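Local coordinates for protein endo-beta-1,4-glucanase (PDB 2JEN) that hydrolyses beta-1,4-glucan backbones as a family 12 endoglucanase, probably acting chiefly on the xyloglucan of plant cell walls, at residues 152-157 / 227-232; 166-171 / 187-192. The protein carries 1 engineered substitution. One frame throughout, in Å; residues are numbered along the deposited sequence.

Contact 1: residues 152-157 / 227-232. Engineered in segment 152-157: A155 (natural residue Glu). With GLC (alpha-D-glucopyranose), chain B.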
# COMPACT_ATOMS: atom_id res chain seq x y z
N PRO A 152 -30.04 -19.34 7.56
CA PRO A 152 -30.03 -20.79 7.37
C PRO A 152 -30.56 -21.55 8.57
O PRO A 152 -30.58 -21.03 9.69
CB PRO A 152 -28.54 -21.10 7.17
CG PRO A 152 -27.97 -19.85 6.66
CD PRO A 152 -28.69 -18.76 7.38
N THR A 153 -30.94 -22.79 8.30
CA THR A 153 -31.32 -23.70 9.37
C THR A 153 -30.17 -24.60 9.83
O THR A 153 -30.14 -25.06 10.98
CB THR A 153 -32.51 -24.58 8.95
OG1 THR A 153 -32.17 -25.27 7.76
CG2 THR A 153 -33.75 -23.74 8.72
N ASP A 154 -29.23 -24.88 8.95
CA ASP A 154 -28.14 -25.78 9.21
C ASP A 154 -26.93 -25.41 8.36
O ASP A 154 -27.07 -24.91 7.25
CB ASP A 154 -28.50 -27.23 8.82
CG ASP A 154 -29.78 -27.74 9.45
OD1 ASP A 154 -30.86 -27.47 8.90
OD2 ASP A 154 -29.71 -28.40 10.51
N ALA A 155 -25.77 -25.69 8.93
CA ALA A 155 -24.49 -25.63 8.27
C ALA A 155 -23.80 -26.97 8.40
O ALA A 155 -23.78 -27.55 9.50
CB ALA A 155 -23.61 -24.55 8.86
N ILE A 156 -23.18 -27.44 7.31
CA ILE A 156 -22.30 -28.59 7.34
C ILE A 156 -20.91 -28.12 6.93
O ILE A 156 -20.78 -27.44 5.91
CB ILE A 156 -22.79 -29.68 6.40
CG1 ILE A 156 -24.19 -30.14 6.79
CG2 ILE A 156 -21.79 -30.82 6.33
CD1 ILE A 156 -24.82 -31.06 5.69
N MET A 157 -19.91 -28.42 7.72
CA MET A 157 -18.54 -28.09 7.41
C MET A 157 -17.73 -29.36 7.19
O MET A 157 -17.89 -30.36 7.91
CB MET A 157 -17.90 -27.31 8.54
CG MET A 157 -18.65 -26.10 8.94
SD MET A 157 -17.62 -24.99 9.91
CE MET A 157 -16.66 -24.18 8.61
N GLN A 227 -30.34 -39.16 12.37
CA GLN A 227 -31.65 -38.52 12.54
C GLN A 227 -31.56 -37.07 13.04
O GLN A 227 -32.39 -36.57 13.81
CB GLN A 227 -32.56 -39.36 13.44
CG GLN A 227 -32.79 -40.79 12.90
CD GLN A 227 -31.68 -41.76 13.22
OE1 GLN A 227 -31.30 -42.58 12.38
NE2 GLN A 227 -31.15 -41.69 14.46
N TRP A 228 -30.60 -36.35 12.45
CA TRP A 228 -30.32 -34.96 12.79
C TRP A 228 -30.69 -33.96 11.70
O TRP A 228 -30.51 -32.75 11.89
CB TRP A 228 -28.84 -34.81 13.11
CG TRP A 228 -28.44 -35.35 14.40
CD1 TRP A 228 -29.27 -35.67 15.46
CD2 TRP A 228 -27.13 -35.66 14.81
NE1 TRP A 228 -28.53 -36.14 16.49
CE2 TRP A 228 -27.22 -36.18 16.14
CE3 TRP A 228 -25.88 -35.56 14.21
CZ2 TRP A 228 -26.12 -36.54 16.87
CZ3 TRP A 228 -24.76 -36.01 14.96
CH2 TRP A 228 -24.90 -36.48 16.25
N LEU A 229 -31.19 -34.42 10.57
CA LEU A 229 -31.46 -33.55 9.44
C LEU A 229 -32.64 -34.11 8.66
O LEU A 229 -32.61 -35.29 8.28
CB LEU A 229 -30.20 -33.49 8.58
CG LEU A 229 -30.17 -32.51 7.41
CD1 LEU A 229 -30.30 -31.06 7.89
CD2 LEU A 229 -28.87 -32.73 6.67
N SER A 230 -33.64 -33.27 8.43
CA SER A 230 -34.78 -33.63 7.63
C SER A 230 -34.51 -33.53 6.14
O SER A 230 -33.96 -32.54 5.67
CB SER A 230 -35.96 -32.74 7.98
OG SER A 230 -37.04 -32.98 7.09
N LYS A 231 -34.95 -34.51 5.35
CA LYS A 231 -34.75 -34.40 3.89
C LYS A 231 -35.73 -33.45 3.20
O LYS A 231 -35.62 -33.24 1.98
CB LYS A 231 -34.65 -35.76 3.22
CG LYS A 231 -33.44 -36.59 3.70
CD LYS A 231 -33.17 -37.80 2.84
CE LYS A 231 -32.13 -38.73 3.42
NZ LYS A 231 -31.89 -39.92 2.55
N THR A 232 -36.61 -32.80 3.96
CA THR A 232 -37.40 -31.70 3.42
C THR A 232 -36.53 -30.43 3.18
O THR A 232 -36.95 -29.50 2.51
CB THR A 232 -38.56 -31.28 4.33
OG1 THR A 232 -38.08 -30.87 5.61
CG2 THR A 232 -39.54 -32.43 4.50
C1 GLC B . -19.41 -21.98 10.34
C2 GLC B . -20.37 -20.96 10.95
C3 GLC B . -20.88 -20.07 9.85
C4 GLC B . -19.69 -19.33 9.24
C5 GLC B . -18.77 -20.42 8.70
C6 GLC B . -17.58 -19.90 7.87
O1 GLC B . -18.93 -22.91 11.28
O2 GLC B . -21.53 -21.50 11.56
O3 GLC B . -21.90 -19.27 10.47
O4 GLC B . -20.11 -18.53 8.16
O5 GLC B . -18.33 -21.23 9.78
O6 GLC B . -16.82 -18.95 8.59
O HOH W 1 -31.49 -30.31 11.33
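D154 turns its carboxylate face to L229, and the leucine methyl CD1 sits squarely over that flat group. Out from the backbone, D154 CB lies 4.3 Å from L229 CD1; with CG anti to the carbonyl carbon (chi1 -54°), D154 CG comes to 3.7 Å from the same methyl. At the tip, D154 OD1 and OD2 each lie 3.8 Å from L229 CD1, which places the methyl over the middle of the group. The two oxygens serve other partners. OD1 accepts a hydrogen bond from T153 OG1 at 2.8 Å, on its anti side and 28° out of the carboxylate plane, and also forms a salt bridge with K233. OD2 accepts from N198 and from a water 2.7 Å away; that water also donates to W228 O, linking the two segments. An aspartate suits this buried spot because each oxygen has its own donors, while leucine supplies an apolar lid. L229 CD2 faces I156 CD1 more loosely, at 4.5 Å. T153 and D154 form a classic beta bulge opposite L140. Strand 154-163 thus lies between strands 131-141 and 195-204, with helix 215-225, through T219 and L222, and its following loop over the I156 face.

Contact 2: residues 166-171 / 187-192. With GLC (alpha-D-glucopyranose), chain C; GLC (alpha-D-glucopyranose), chain D; XYS (alpha-D-xylopyranose), chain E; XYS (alpha-D-xylopyranose), chain F.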
# COMPACT_ATOMS: atom_id res chain seq x y z
N GLY A 166 -10.12 -25.73 16.06
CA GLY A 166 -11.09 -26.72 16.46
C GLY A 166 -12.48 -26.19 16.19
O GLY A 166 -12.68 -24.98 16.10
N PRO A 167 -13.45 -27.08 16.02
CA PRO A 167 -14.75 -26.73 15.56
C PRO A 167 -15.72 -26.32 16.66
O PRO A 167 -15.42 -26.44 17.87
CB PRO A 167 -15.22 -28.02 14.88
CG PRO A 167 -14.64 -29.07 15.77
CD PRO A 167 -13.27 -28.55 16.08
N ALA A 168 -16.89 -25.87 16.23
CA ALA A 168 -17.98 -25.55 17.13
C ALA A 168 -18.62 -26.86 17.59
O ALA A 168 -18.68 -27.85 16.85
CB ALA A 168 -19.00 -24.69 16.44
N GLY A 169 -19.13 -26.84 18.80
CA GLY A 169 -19.90 -27.97 19.30
C GLY A 169 -19.06 -29.03 19.94
O GLY A 169 -17.89 -28.81 20.31
N SER A 170 -19.65 -30.21 20.09
CA SER A 170 -19.04 -31.29 20.83
C SER A 170 -18.77 -32.49 19.93
O SER A 170 -19.51 -32.77 18.99
CB SER A 170 -19.92 -31.73 22.00
OG SER A 170 -19.91 -30.73 23.00
N TYR A 171 -17.69 -33.18 20.23
CA TYR A 171 -17.28 -34.35 19.49
C TYR A 171 -18.28 -35.50 19.67
O TYR A 171 -18.63 -35.85 20.80
CB TYR A 171 -15.90 -34.79 19.97
CG TYR A 171 -15.40 -36.08 19.34
CD1 TYR A 171 -15.08 -36.19 18.00
CD2 TYR A 171 -15.28 -37.22 20.12
CE1 TYR A 171 -14.63 -37.38 17.46
CE2 TYR A 171 -14.83 -38.41 19.57
CZ TYR A 171 -14.51 -38.48 18.26
OH TYR A 171 -14.02 -39.68 17.74
N GLY A 187 -22.96 -28.87 17.01
CA GLY A 187 -23.24 -27.70 17.80
C GLY A 187 -24.37 -26.89 17.23
O GLY A 187 -25.04 -27.31 16.30
N TYR A 188 -24.53 -25.70 17.80
CA TYR A 188 -25.58 -24.76 17.41
C TYR A 188 -25.03 -23.37 17.46
O TYR A 188 -24.40 -22.99 18.45
CB TYR A 188 -26.78 -24.88 18.33
CG TYR A 188 -27.90 -23.90 18.04
CD1 TYR A 188 -28.04 -22.72 18.76
CD2 TYR A 188 -28.76 -24.12 17.00
CE1 TYR A 188 -29.06 -21.82 18.47
CE2 TYR A 188 -29.78 -23.22 16.69
CZ TYR A 188 -29.92 -22.07 17.44
OH TYR A 188 -30.93 -21.16 17.15
N ILE A 189 -25.21 -22.62 16.38
CA ILE A 189 -24.76 -21.22 16.28
C ILE A 189 -25.98 -20.33 16.49
O ILE A 189 -26.91 -20.31 15.69
CB ILE A 189 -24.13 -20.95 14.89
CG1 ILE A 189 -23.03 -21.96 14.60
CG2 ILE A 189 -23.66 -19.48 14.84
CD1 ILE A 189 -21.88 -21.92 15.56
N ASP A 190 -25.91 -19.52 17.54
CA ASP A 190 -26.96 -18.54 17.83
C ASP A 190 -26.64 -17.24 17.08
O ASP A 190 -25.62 -16.61 17.35
CB ASP A 190 -27.04 -18.36 19.33
CG ASP A 190 -28.19 -17.50 19.79
OD1 ASP A 190 -28.61 -16.63 19.02
OD2 ASP A 190 -28.63 -17.62 20.97
N ALA A 191 -27.49 -16.87 16.13
CA ALA A 191 -27.35 -15.66 15.30
C ALA A 191 -28.27 -14.52 15.72
O ALA A 191 -28.40 -13.54 14.98
CB ALA A 191 -27.57 -16.01 13.82
N GLY A 192 -28.84 -14.60 16.90
CA GLY A 192 -29.67 -13.51 17.45
C GLY A 192 -31.12 -13.61 17.07
O GLY A 192 -31.44 -14.02 15.96
C1 GLC C . -14.70 -22.38 21.07
C2 GLC C . -16.10 -22.14 20.54
C3 GLC C . -16.27 -22.66 19.12
C4 GLC C . -15.14 -22.17 18.21
C5 GLC C . -13.81 -22.50 18.87
C6 GLC C . -12.62 -21.95 18.06
O1 GLC C . -14.53 -21.65 22.27
O2 GLC C . -17.02 -22.85 21.35
O3 GLC C . -17.52 -22.27 18.58
O4 GLC C . -15.17 -22.86 16.97
O5 GLC C . -13.76 -21.87 20.14
O6 GLC C . -11.44 -22.18 18.83
C1 GLC D . -15.45 -22.08 15.79
C2 GLC D . -15.32 -22.99 14.59
C3 GLC D . -15.75 -22.31 13.32
C4 GLC D . -17.10 -21.60 13.47
C5 GLC D . -17.09 -20.77 14.77
C6 GLC D . -18.46 -20.15 15.02
O2 GLC D . -13.97 -23.37 14.45
O3 GLC D . -15.85 -23.27 12.31
O4 GLC D . -17.35 -20.80 12.31
O5 GLC D . -16.79 -21.61 15.86
O6 GLC D . -18.34 -19.15 16.02
C1 XYS E . -10.59 -23.21 18.35
C2 XYS E . -9.54 -23.50 19.38
C3 XYS E . -8.64 -22.29 19.55
C4 XYS E . -8.08 -21.90 18.19
C5 XYS E . -9.24 -21.69 17.25
O2 XYS E . -10.15 -23.85 20.63
O3 XYS E . -7.59 -22.57 20.47
O4 XYS E . -7.39 -20.66 18.33
O5 XYS E . -10.03 -22.87 17.11
C1 XYS F . -24.00 -14.71 12.42
C2 XYS F . -24.03 -13.43 13.17
C3 XYS F . -22.72 -13.32 13.94
C4 XYS F . -22.55 -14.50 14.88
C5 XYS F . -22.68 -15.79 14.08
O2 XYS F . -24.07 -12.36 12.26
O3 XYS F . -22.69 -12.09 14.64
O4 XYS F . -21.26 -14.41 15.44
O5 XYS F . -23.89 -15.73 13.32
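A168 and I189 meet through their methyl groups, A168 CB lying 4.1 Å from I189 CD1, and together they border the bound sugar chain. The small A168 CB approaches O3 of glucose C at 3.6 Å. In I189, chi1 (-54°) sets CG1 anti to the carbonyl carbon and CG2 anti to the backbone N; a further turn at chi2 (-62°) brings CD1 to C6 of glucose D at 3.9 Å, while CG2 reaches C5 of xylose F at 3.9 Å. A branched aliphatic residue can therefore serve two sugars. Polar recognition comes from the backbone: O2 of glucose D donates to G166 O at 2.6 Å, and G166 N makes a weak bond to O5 of xylose E. Behind this shell, G169 and G187 bring their main chains together, CA to CA 3.7 Å, a closeness suited to residues without side chains; at phi 87° a side chain on G169 would also press on the preceding carbonyl oxygen. S170 pairs with K186, and G187 and I189 pair with V199 and W197 of strand 195-204. The loop leading into hairpin 170-177/180-192, together with strand 180-192, lines part of the glycan-binding cleft of the family 12 beta-sandwich.

In the fold
Both contacts reach the same sheet, their centres 14 Å apart, and strand 195-204 connects them: it runs parallel to strand 154-163 of contact 1 and antiparallel to strand 180-192 of contact 2. N198 reaches the first, whereas W197 and V199 support the second. Contact 1 is buried on the helix-covered side, where a buried charge is satisfied by partners around it while leucine packs on its face. Contact 2 is only partly buried; it relies on small or aliphatic residues and backbone groups that bind sugar. The nearest atoms of the two contacts are about 6 Å apart. M157, on the same strand but taking no part in contact 1, lines the glycan pocket to which contact 2 also contributes.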